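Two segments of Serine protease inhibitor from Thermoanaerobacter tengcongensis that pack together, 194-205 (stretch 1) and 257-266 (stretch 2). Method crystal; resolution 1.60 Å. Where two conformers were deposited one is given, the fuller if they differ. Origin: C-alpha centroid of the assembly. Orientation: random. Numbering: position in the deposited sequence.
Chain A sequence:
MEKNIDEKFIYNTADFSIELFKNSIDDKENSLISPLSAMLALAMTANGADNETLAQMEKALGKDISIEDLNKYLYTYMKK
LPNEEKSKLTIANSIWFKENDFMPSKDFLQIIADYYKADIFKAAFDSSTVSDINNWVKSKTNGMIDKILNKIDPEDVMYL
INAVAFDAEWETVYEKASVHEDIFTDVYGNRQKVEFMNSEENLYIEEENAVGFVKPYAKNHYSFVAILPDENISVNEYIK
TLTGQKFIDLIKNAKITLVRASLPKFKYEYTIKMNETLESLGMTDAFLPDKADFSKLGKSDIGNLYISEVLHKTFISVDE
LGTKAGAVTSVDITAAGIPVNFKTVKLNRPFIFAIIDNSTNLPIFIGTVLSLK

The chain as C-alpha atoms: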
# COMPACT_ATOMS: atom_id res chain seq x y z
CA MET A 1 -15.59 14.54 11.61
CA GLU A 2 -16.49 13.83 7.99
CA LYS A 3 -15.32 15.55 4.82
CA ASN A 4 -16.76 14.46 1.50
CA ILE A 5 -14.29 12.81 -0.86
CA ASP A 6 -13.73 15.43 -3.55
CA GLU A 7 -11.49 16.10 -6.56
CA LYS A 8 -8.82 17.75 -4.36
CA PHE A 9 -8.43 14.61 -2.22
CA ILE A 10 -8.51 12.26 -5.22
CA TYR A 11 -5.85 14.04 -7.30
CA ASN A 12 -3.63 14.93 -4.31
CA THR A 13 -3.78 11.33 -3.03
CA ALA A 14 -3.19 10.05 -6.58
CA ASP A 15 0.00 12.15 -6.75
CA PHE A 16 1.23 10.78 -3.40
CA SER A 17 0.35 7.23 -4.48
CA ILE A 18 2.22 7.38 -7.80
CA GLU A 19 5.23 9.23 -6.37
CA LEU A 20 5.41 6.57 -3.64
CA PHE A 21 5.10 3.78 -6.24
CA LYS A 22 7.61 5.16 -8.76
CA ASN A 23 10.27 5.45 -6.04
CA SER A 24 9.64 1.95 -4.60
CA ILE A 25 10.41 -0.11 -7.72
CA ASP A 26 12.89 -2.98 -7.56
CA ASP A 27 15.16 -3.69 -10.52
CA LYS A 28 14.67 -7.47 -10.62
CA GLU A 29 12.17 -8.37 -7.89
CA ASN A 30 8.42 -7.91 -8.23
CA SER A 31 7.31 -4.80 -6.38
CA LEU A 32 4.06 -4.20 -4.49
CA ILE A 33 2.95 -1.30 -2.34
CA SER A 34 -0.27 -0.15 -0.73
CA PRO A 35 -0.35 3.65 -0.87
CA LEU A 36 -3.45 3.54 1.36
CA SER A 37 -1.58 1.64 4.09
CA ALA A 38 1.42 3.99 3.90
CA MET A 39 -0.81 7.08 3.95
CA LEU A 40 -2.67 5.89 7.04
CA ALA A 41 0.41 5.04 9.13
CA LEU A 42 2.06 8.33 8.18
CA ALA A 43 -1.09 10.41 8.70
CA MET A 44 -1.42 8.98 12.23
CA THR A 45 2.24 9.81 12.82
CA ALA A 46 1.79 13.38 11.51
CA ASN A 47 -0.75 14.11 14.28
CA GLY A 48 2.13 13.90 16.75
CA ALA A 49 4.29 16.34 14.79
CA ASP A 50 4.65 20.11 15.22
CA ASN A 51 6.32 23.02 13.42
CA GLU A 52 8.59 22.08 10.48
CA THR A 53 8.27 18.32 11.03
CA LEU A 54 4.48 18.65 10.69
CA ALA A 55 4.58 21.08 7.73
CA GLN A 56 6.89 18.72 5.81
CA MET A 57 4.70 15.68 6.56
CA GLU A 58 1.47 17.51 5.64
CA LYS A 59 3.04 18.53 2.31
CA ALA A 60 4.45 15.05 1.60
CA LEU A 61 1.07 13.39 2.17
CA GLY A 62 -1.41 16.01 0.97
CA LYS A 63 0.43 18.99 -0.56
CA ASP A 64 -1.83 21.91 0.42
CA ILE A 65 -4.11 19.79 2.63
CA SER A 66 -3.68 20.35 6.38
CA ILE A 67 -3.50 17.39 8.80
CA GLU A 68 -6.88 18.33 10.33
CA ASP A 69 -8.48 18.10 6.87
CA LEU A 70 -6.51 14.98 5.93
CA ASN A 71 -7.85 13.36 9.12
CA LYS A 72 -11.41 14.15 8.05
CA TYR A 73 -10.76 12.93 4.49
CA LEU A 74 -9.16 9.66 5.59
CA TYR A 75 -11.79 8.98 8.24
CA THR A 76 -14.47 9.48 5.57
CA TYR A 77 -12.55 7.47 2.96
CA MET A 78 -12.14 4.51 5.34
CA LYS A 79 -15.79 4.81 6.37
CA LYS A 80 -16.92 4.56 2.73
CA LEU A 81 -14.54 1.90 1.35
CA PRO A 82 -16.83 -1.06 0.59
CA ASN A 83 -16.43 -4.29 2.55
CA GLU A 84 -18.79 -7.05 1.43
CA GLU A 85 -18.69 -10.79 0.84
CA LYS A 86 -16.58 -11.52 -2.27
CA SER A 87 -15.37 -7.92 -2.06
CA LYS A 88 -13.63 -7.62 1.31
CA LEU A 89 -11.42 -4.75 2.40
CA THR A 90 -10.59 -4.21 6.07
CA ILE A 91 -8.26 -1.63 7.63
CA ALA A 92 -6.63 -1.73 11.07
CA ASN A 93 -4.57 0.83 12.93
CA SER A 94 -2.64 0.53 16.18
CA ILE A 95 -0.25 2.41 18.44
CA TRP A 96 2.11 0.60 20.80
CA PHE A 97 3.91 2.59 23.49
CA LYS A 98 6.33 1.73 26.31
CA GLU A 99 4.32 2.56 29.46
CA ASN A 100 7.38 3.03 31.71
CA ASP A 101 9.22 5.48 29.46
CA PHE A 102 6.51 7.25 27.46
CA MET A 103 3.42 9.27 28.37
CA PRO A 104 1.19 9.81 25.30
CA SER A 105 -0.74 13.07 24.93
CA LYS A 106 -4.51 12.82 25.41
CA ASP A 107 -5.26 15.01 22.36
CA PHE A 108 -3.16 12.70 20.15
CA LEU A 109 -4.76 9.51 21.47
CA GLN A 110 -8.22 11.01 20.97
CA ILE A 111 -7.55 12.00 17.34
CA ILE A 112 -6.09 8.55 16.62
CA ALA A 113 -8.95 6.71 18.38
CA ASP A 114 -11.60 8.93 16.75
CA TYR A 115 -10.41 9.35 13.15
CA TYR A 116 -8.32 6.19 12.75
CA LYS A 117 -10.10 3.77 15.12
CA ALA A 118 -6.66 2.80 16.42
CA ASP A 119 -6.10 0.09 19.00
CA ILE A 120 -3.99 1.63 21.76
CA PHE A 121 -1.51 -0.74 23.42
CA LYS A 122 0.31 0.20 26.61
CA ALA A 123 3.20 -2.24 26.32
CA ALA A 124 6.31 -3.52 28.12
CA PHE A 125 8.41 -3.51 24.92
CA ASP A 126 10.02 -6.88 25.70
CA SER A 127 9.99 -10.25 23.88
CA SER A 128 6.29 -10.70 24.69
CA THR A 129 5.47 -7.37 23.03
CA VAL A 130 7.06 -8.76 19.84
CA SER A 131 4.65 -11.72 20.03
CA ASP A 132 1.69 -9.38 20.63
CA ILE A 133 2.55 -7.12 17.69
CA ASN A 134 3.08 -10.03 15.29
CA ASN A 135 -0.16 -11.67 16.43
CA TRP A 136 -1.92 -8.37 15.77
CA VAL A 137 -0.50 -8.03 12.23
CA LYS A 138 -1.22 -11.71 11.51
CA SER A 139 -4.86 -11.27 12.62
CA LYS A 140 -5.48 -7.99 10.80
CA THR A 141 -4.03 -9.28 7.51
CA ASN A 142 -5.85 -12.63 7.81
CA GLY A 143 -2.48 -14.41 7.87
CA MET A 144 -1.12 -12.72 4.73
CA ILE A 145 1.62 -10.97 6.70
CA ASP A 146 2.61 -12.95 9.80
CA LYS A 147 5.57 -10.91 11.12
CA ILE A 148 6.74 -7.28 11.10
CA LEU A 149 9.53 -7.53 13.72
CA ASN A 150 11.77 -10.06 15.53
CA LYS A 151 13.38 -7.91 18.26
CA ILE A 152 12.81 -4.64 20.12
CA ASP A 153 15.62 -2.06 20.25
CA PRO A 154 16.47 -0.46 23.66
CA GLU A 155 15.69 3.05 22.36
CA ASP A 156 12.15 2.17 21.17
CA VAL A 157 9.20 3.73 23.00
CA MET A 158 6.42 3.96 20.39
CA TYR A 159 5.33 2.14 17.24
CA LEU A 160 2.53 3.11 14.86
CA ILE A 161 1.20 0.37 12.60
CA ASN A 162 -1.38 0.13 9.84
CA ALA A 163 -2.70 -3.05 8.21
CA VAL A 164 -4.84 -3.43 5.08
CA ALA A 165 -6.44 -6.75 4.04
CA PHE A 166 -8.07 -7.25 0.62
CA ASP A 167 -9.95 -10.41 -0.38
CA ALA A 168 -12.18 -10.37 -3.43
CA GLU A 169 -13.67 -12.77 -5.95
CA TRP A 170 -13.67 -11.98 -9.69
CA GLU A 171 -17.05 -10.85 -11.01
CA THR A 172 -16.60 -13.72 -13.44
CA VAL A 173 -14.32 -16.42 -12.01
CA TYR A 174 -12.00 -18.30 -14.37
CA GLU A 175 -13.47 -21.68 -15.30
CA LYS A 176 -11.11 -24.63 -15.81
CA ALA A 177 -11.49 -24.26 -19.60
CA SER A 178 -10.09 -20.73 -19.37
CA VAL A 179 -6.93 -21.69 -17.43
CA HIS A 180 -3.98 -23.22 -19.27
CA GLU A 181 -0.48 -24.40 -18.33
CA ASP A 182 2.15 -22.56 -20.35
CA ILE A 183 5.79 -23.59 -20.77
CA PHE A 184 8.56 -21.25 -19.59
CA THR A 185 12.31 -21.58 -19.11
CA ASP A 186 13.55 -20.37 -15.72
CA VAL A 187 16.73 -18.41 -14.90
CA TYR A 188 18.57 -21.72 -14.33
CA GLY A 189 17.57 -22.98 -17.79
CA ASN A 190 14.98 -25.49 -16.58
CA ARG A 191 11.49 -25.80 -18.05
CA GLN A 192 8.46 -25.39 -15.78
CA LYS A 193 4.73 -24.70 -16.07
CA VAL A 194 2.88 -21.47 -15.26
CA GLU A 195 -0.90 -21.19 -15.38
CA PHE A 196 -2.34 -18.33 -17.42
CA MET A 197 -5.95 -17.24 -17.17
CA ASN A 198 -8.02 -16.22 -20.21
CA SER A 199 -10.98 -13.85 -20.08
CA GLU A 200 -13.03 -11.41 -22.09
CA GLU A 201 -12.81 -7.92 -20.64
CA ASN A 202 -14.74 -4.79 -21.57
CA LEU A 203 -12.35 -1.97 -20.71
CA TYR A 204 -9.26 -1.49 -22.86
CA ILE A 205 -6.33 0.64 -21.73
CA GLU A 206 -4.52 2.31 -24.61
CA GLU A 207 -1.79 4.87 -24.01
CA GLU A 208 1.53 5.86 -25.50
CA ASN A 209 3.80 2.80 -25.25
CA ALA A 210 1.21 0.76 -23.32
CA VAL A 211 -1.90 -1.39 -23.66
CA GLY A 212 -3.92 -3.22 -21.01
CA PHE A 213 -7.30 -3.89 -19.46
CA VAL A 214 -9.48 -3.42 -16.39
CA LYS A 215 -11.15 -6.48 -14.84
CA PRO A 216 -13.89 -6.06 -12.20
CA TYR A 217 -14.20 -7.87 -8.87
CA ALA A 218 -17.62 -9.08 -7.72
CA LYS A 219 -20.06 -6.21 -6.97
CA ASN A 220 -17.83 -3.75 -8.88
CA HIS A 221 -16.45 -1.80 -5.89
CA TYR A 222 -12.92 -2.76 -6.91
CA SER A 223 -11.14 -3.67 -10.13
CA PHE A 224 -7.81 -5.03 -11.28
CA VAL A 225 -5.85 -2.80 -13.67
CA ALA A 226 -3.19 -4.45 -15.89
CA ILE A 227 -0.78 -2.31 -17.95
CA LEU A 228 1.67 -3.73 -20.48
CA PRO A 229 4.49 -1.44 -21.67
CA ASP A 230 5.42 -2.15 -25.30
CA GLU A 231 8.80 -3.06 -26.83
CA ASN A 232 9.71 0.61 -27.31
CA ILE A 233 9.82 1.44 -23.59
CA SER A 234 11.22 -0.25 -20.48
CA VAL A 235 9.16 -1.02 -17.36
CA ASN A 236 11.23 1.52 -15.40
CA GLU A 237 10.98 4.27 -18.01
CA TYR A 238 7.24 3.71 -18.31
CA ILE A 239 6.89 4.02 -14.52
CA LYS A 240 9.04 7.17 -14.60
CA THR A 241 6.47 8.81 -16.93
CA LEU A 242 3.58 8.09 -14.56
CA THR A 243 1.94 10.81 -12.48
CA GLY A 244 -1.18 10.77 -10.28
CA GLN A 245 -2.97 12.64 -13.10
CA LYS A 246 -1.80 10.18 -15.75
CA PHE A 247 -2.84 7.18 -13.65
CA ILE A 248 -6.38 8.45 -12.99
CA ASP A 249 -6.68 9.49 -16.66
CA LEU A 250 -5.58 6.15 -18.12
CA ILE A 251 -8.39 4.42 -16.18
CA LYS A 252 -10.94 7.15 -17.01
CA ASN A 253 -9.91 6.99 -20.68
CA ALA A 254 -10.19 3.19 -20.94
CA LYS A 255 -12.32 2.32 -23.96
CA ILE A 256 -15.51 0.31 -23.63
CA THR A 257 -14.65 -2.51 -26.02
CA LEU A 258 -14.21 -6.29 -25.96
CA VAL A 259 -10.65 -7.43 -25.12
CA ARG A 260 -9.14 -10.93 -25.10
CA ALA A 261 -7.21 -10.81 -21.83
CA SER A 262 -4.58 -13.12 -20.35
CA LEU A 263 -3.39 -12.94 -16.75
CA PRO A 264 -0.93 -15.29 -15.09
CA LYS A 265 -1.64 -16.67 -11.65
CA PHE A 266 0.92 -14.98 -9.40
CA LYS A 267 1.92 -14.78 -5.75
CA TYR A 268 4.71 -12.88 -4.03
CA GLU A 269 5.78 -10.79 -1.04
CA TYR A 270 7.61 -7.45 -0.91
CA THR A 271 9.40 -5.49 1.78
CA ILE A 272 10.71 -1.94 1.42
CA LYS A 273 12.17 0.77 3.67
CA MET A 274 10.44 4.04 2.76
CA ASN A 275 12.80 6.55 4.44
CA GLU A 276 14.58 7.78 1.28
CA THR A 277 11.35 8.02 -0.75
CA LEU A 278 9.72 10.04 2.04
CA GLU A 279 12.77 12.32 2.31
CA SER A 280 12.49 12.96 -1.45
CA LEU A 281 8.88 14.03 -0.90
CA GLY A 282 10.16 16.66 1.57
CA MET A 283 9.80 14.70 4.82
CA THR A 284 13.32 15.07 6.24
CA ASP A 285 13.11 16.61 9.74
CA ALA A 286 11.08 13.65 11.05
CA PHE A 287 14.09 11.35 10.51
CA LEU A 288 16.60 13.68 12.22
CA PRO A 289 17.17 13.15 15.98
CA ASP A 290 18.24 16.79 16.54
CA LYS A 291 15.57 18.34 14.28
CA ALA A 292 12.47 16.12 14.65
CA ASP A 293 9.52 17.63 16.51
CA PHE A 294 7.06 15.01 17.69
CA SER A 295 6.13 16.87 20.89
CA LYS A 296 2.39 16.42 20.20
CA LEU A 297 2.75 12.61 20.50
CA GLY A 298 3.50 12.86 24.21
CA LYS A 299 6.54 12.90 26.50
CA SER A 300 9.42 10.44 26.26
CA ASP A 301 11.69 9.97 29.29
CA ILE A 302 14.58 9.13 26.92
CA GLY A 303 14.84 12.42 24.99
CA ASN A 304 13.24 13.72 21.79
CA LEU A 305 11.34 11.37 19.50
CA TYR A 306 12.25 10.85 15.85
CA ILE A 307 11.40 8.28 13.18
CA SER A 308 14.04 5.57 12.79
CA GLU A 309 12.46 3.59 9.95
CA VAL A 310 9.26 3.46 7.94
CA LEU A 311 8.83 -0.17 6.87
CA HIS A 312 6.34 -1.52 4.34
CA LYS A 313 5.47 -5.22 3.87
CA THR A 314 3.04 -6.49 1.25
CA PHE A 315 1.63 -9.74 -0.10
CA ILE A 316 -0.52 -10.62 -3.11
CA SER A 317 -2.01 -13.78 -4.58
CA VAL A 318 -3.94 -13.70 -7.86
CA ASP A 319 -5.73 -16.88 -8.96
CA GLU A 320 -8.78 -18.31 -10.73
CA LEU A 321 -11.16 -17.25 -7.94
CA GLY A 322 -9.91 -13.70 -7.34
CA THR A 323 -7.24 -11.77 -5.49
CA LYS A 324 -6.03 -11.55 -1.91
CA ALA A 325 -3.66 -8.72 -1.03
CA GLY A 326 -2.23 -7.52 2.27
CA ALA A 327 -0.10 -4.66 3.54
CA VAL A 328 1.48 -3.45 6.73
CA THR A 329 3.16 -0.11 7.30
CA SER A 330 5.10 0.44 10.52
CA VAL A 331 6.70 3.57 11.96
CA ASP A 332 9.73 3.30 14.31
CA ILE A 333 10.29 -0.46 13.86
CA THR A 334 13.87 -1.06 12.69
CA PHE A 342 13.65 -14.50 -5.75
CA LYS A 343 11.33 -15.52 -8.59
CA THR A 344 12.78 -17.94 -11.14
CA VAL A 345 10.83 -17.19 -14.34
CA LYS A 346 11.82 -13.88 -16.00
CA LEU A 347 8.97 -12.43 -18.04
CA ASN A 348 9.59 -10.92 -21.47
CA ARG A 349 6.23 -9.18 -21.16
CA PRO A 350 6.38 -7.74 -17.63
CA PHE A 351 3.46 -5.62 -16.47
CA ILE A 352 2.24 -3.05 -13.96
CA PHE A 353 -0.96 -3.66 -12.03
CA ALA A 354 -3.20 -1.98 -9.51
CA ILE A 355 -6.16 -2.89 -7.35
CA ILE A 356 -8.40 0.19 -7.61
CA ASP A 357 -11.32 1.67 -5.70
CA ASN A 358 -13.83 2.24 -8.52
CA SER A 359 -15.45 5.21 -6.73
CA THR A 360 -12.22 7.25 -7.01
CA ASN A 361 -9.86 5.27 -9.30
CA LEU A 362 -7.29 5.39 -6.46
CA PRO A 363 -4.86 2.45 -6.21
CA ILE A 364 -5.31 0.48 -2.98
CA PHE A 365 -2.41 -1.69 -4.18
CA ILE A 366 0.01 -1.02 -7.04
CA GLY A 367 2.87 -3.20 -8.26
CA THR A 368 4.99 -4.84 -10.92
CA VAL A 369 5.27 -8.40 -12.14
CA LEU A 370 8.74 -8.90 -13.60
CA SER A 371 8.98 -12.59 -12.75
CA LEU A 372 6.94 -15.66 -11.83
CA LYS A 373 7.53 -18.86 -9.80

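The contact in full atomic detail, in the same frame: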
# COMPACT_ATOMS: atom_id res chain seq x y z
N VAL A 194 3.59 -22.57 -15.91
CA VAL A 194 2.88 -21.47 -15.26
C VAL A 194 1.47 -21.40 -15.83
O VAL A 194 1.27 -21.46 -17.04
CB VAL A 194 3.60 -20.11 -15.49
CG1 VAL A 194 2.82 -18.98 -14.84
CG2 VAL A 194 5.03 -20.15 -14.96
N GLU A 195 0.48 -21.26 -14.95
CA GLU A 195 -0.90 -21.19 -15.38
C GLU A 195 -1.28 -19.76 -15.74
O GLU A 195 -1.05 -18.82 -14.96
CB GLU A 195 -1.83 -21.76 -14.31
CG GLU A 195 -1.88 -23.28 -14.30
CD GLU A 195 -2.98 -23.84 -13.41
OE1 GLU A 195 -2.99 -23.52 -12.20
OE2 GLU A 195 -3.83 -24.61 -13.91
N PHE A 196 -1.85 -19.61 -16.93
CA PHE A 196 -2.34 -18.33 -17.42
C PHE A 196 -3.86 -18.38 -17.56
O PHE A 196 -4.42 -19.42 -17.90
CB PHE A 196 -1.68 -17.96 -18.74
CG PHE A 196 -0.36 -17.27 -18.59
CD1 PHE A 196 0.78 -17.97 -18.21
CD2 PHE A 196 -0.26 -15.90 -18.82
CE1 PHE A 196 2.00 -17.32 -18.07
CE2 PHE A 196 0.97 -15.24 -18.68
CZ PHE A 196 2.10 -15.95 -18.31
N MET A 197 -4.50 -17.26 -17.28
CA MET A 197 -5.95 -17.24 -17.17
C MET A 197 -6.56 -16.32 -18.23
O MET A 197 -6.27 -15.12 -18.27
CB MET A 197 -6.37 -16.80 -15.76
CG MET A 197 -5.65 -17.55 -14.62
SD MET A 197 -6.27 -17.14 -12.97
CE MET A 197 -5.77 -15.43 -12.80
N ASN A 198 -7.40 -16.91 -19.08
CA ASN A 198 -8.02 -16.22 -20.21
C ASN A 198 -9.40 -15.69 -19.86
O ASN A 198 -10.21 -16.41 -19.25
CB ASN A 198 -8.18 -17.17 -21.40
CG ASN A 198 -6.86 -17.56 -22.02
OD1 ASN A 198 -5.84 -16.89 -21.86
ND2 ASN A 198 -6.87 -18.66 -22.77
N SER A 199 -9.67 -14.46 -20.26
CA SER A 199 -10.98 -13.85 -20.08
C SER A 199 -11.32 -12.88 -21.20
O SER A 199 -10.45 -12.46 -21.98
CB SER A 199 -11.05 -13.12 -18.74
OG SER A 199 -10.10 -12.08 -18.70
N GLU A 200 -12.60 -12.53 -21.28
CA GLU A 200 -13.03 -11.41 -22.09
C GLU A 200 -13.28 -10.24 -21.16
O GLU A 200 -14.06 -10.34 -20.21
CB GLU A 200 -14.32 -11.73 -22.84
CG GLU A 200 -14.14 -12.66 -24.01
CD GLU A 200 -15.46 -13.13 -24.58
OE1 GLU A 200 -16.52 -12.56 -24.21
OE2 GLU A 200 -15.43 -14.07 -25.39
N GLU A 201 -12.61 -9.13 -21.43
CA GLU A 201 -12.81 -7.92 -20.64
C GLU A 201 -13.42 -6.83 -21.50
O GLU A 201 -13.40 -6.91 -22.73
CB GLU A 201 -11.51 -7.48 -19.97
CG GLU A 201 -10.90 -8.53 -19.03
CD GLU A 201 -11.84 -9.04 -17.95
OE1 GLU A 201 -12.79 -8.32 -17.54
OE2 GLU A 201 -11.63 -10.18 -17.51
N ASN A 202 -13.99 -5.81 -20.86
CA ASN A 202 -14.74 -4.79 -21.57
C ASN A 202 -14.24 -3.36 -21.37
O ASN A 202 -14.92 -2.39 -21.74
CB ASN A 202 -16.23 -4.94 -21.26
CG ASN A 202 -16.83 -6.15 -21.93
OD1 ASN A 202 -17.09 -6.13 -23.13
ND2 ASN A 202 -17.02 -7.22 -21.17
N LEU A 203 -13.04 -3.24 -20.82
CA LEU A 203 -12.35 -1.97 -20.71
C LEU A 203 -10.93 -2.16 -21.19
O LEU A 203 -10.20 -3.01 -20.67
CB LEU A 203 -12.36 -1.46 -19.27
CG LEU A 203 -13.65 -0.84 -18.74
CD1 LEU A 203 -13.44 -0.41 -17.31
CD2 LEU A 203 -14.11 0.34 -19.60
N TYR A 204 -10.56 -1.39 -22.21
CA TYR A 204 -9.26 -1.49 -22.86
C TYR A 204 -8.43 -0.25 -22.58
O TYR A 204 -8.84 0.87 -22.91
CB TYR A 204 -9.45 -1.65 -24.36
CG TYR A 204 -8.18 -1.88 -25.16
CD1 TYR A 204 -7.30 -2.92 -24.86
CD2 TYR A 204 -7.88 -1.07 -26.26
CE1 TYR A 204 -6.15 -3.14 -25.62
CE2 TYR A 204 -6.74 -1.27 -27.02
CZ TYR A 204 -5.88 -2.30 -26.70
OH TYR A 204 -4.75 -2.49 -27.47
N ILE A 205 -7.26 -0.45 -21.98
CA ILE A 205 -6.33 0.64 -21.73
C ILE A 205 -5.44 0.79 -22.95
O ILE A 205 -4.87 -0.19 -23.44
CB ILE A 205 -5.49 0.39 -20.46
CG1 ILE A 205 -6.38 0.48 -19.21
CG2 ILE A 205 -4.32 1.37 -20.35
CD1 ILE A 205 -5.81 -0.20 -18.00
N THR A 257 -14.87 -1.65 -24.87
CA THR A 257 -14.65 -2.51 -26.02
C THR A 257 -14.20 -3.88 -25.53
O THR A 257 -13.56 -4.00 -24.48
CB THR A 257 -13.61 -1.90 -27.01
OG1 THR A 257 -13.33 -2.83 -28.07
CG2 THR A 257 -12.31 -1.54 -26.31
N LEU A 258 -14.54 -4.91 -26.30
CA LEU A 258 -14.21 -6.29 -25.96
C LEU A 258 -12.72 -6.56 -26.18
O LEU A 258 -12.17 -6.23 -27.24
CB LEU A 258 -15.05 -7.27 -26.80
CG LEU A 258 -15.08 -8.75 -26.41
CD1 LEU A 258 -15.79 -8.99 -25.07
CD2 LEU A 258 -15.72 -9.60 -27.50
N VAL A 259 -12.09 -7.13 -25.16
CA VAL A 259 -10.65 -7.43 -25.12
C VAL A 259 -10.42 -8.90 -24.76
O VAL A 259 -11.02 -9.38 -23.80
CB VAL A 259 -9.93 -6.58 -24.03
CG1 VAL A 259 -8.42 -6.73 -24.10
CG2 VAL A 259 -10.32 -5.11 -24.13
N ARG A 260 -9.55 -9.59 -25.49
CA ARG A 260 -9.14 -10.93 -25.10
C ARG A 260 -7.95 -10.79 -24.16
O ARG A 260 -6.85 -10.43 -24.58
CB ARG A 260 -8.77 -11.75 -26.34
CG ARG A 260 -8.44 -13.19 -26.03
CD ARG A 260 -8.46 -14.07 -27.27
NE ARG A 260 -8.51 -15.47 -26.86
CZ ARG A 260 -9.63 -16.15 -26.63
NH1 ARG A 260 -10.82 -15.57 -26.80
NH2 ARG A 260 -9.56 -17.41 -26.24
N ALA A 261 -8.20 -11.05 -22.88
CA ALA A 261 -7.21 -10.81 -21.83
C ALA A 261 -6.58 -12.10 -21.32
O ALA A 261 -7.22 -13.15 -21.28
CB ALA A 261 -7.83 -10.04 -20.67
N SER A 262 -5.31 -12.00 -20.94
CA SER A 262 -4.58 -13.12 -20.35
C SER A 262 -3.80 -12.63 -19.14
O SER A 262 -3.03 -11.67 -19.23
CB SER A 262 -3.66 -13.76 -21.38
OG SER A 262 -2.77 -14.68 -20.78
N LEU A 263 -4.02 -13.30 -18.01
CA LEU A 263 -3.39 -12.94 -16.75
C LEU A 263 -2.77 -14.17 -16.11
O LEU A 263 -3.45 -15.18 -15.92
CB LEU A 263 -4.42 -12.31 -15.81
CG LEU A 263 -3.95 -11.76 -14.46
CD1 LEU A 263 -3.03 -10.56 -14.65
CD2 LEU A 263 -5.15 -11.38 -13.61
N PRO A 264 -1.47 -14.11 -15.77
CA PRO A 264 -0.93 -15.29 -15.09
C PRO A 264 -1.41 -15.34 -13.65
O PRO A 264 -1.66 -14.29 -13.04
CB PRO A 264 0.58 -15.04 -15.09
CG PRO A 264 0.71 -13.54 -15.12
CD PRO A 264 -0.44 -13.07 -15.97
N LYS A 265 -1.53 -16.54 -13.10
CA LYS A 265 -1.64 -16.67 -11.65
C LYS A 265 -0.30 -16.21 -11.08
O LYS A 265 0.76 -16.58 -11.60
CB LYS A 265 -1.91 -18.12 -11.25
CG LYS A 265 -3.26 -18.64 -11.73
CD LYS A 265 -3.61 -19.96 -11.06
CE LYS A 265 -4.85 -20.57 -11.68
NZ LYS A 265 -5.14 -21.93 -11.15
N PHE A 266 -0.33 -15.39 -10.04
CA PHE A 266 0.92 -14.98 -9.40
C PHE A 266 0.77 -14.73 -7.91
O PHE A 266 -0.30 -14.38 -7.43
CB PHE A 266 1.59 -13.79 -10.13
CG PHE A 266 0.82 -12.50 -10.04
CD1 PHE A 266 1.06 -11.61 -9.00
CD2 PHE A 266 -0.10 -12.15 -11.02
CE1 PHE A 266 0.37 -10.40 -8.91
CE2 PHE A 266 -0.80 -10.94 -10.94
CZ PHE A 266 -0.56 -10.06 -9.89
O HOH W 1 -13.50 -16.01 -25.28

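The strongest polar contact between the two stretches is a salt bridge at one end of the pairing: Lys 265 NZ donates to Glu 195 OE1 at 2.9 Å, joining a full positive charge to a full negative one. The lysine side chain is nearly extended, with chi2 to chi4 all t, and this carries the ammonium out to the carboxylate. The same two residues are also tied through the backbone, Lys 265 N to Glu 195 O at 3.0 Å with an N-H...O angle of 163°.

From there a ladder of main-chain hydrogen bonds runs along the strands, whose N-to-C directions differ by 151°, an antiparallel arrangement. Three reciprocal pairs define the register. Met 197 N reaches Leu 263 O at 2.7 Å and Leu 263 N returns to Met 197 O at 2.9 Å; Ser 199 N to Ala 261 O is 3.0 Å and Ala 261 N to Ser 199 O 2.8 Å; Glu 201 N to Val 259 O is 2.9 Å and Val 259 N to Glu 201 O 2.8 Å. At the alternating positions the alpha carbons approach carbonyls instead, as in Asn 198 CA to Ala 261 O and Glu 200 CA to Val 259 O, both 3.3 Å. Proline has no amide hydrogen to donate, and Pro 264 occupies a non-hydrogen-bonded position opposite Phe 196, so the ladder loses nothing there. Beyond Glu 201 the chain turns a corner at Asn 202, whose O still accepts from Thr 257 N at 3.2 Å.

On the face with Phe 196, Asn 198 and Glu 200, one water bridges opposite charges, donating to Glu 200 OE2 at 2.7 Å and accepting from Arg 260 NH1 at 3.1 Å. Farther along this face, Pro 264 CB lies 3.7 Å from the centroid of the Phe 196 ring and 16° off its normal, a CH-pi contact over the ring face.

The other face carries Met 197, Ser 199 and Glu 201. Ser 199 OG donates to Glu 201 OE2 at 2.7 Å within its own strand, while the small side chain of Ala 261 packs against both residues, its CB 3.6 Å from Ser 199 OG and 3.8 Å from Glu 201 CG. Met 197 SD lies 3.6 Å from Lys 265 CG. Past the corner, Tyr 204 CB packs against Thr 257 CG2 at 3.5 Å and Val 259 CG2 at 3.6 Å. Together the stretches bury 1074 Å², both sides summed.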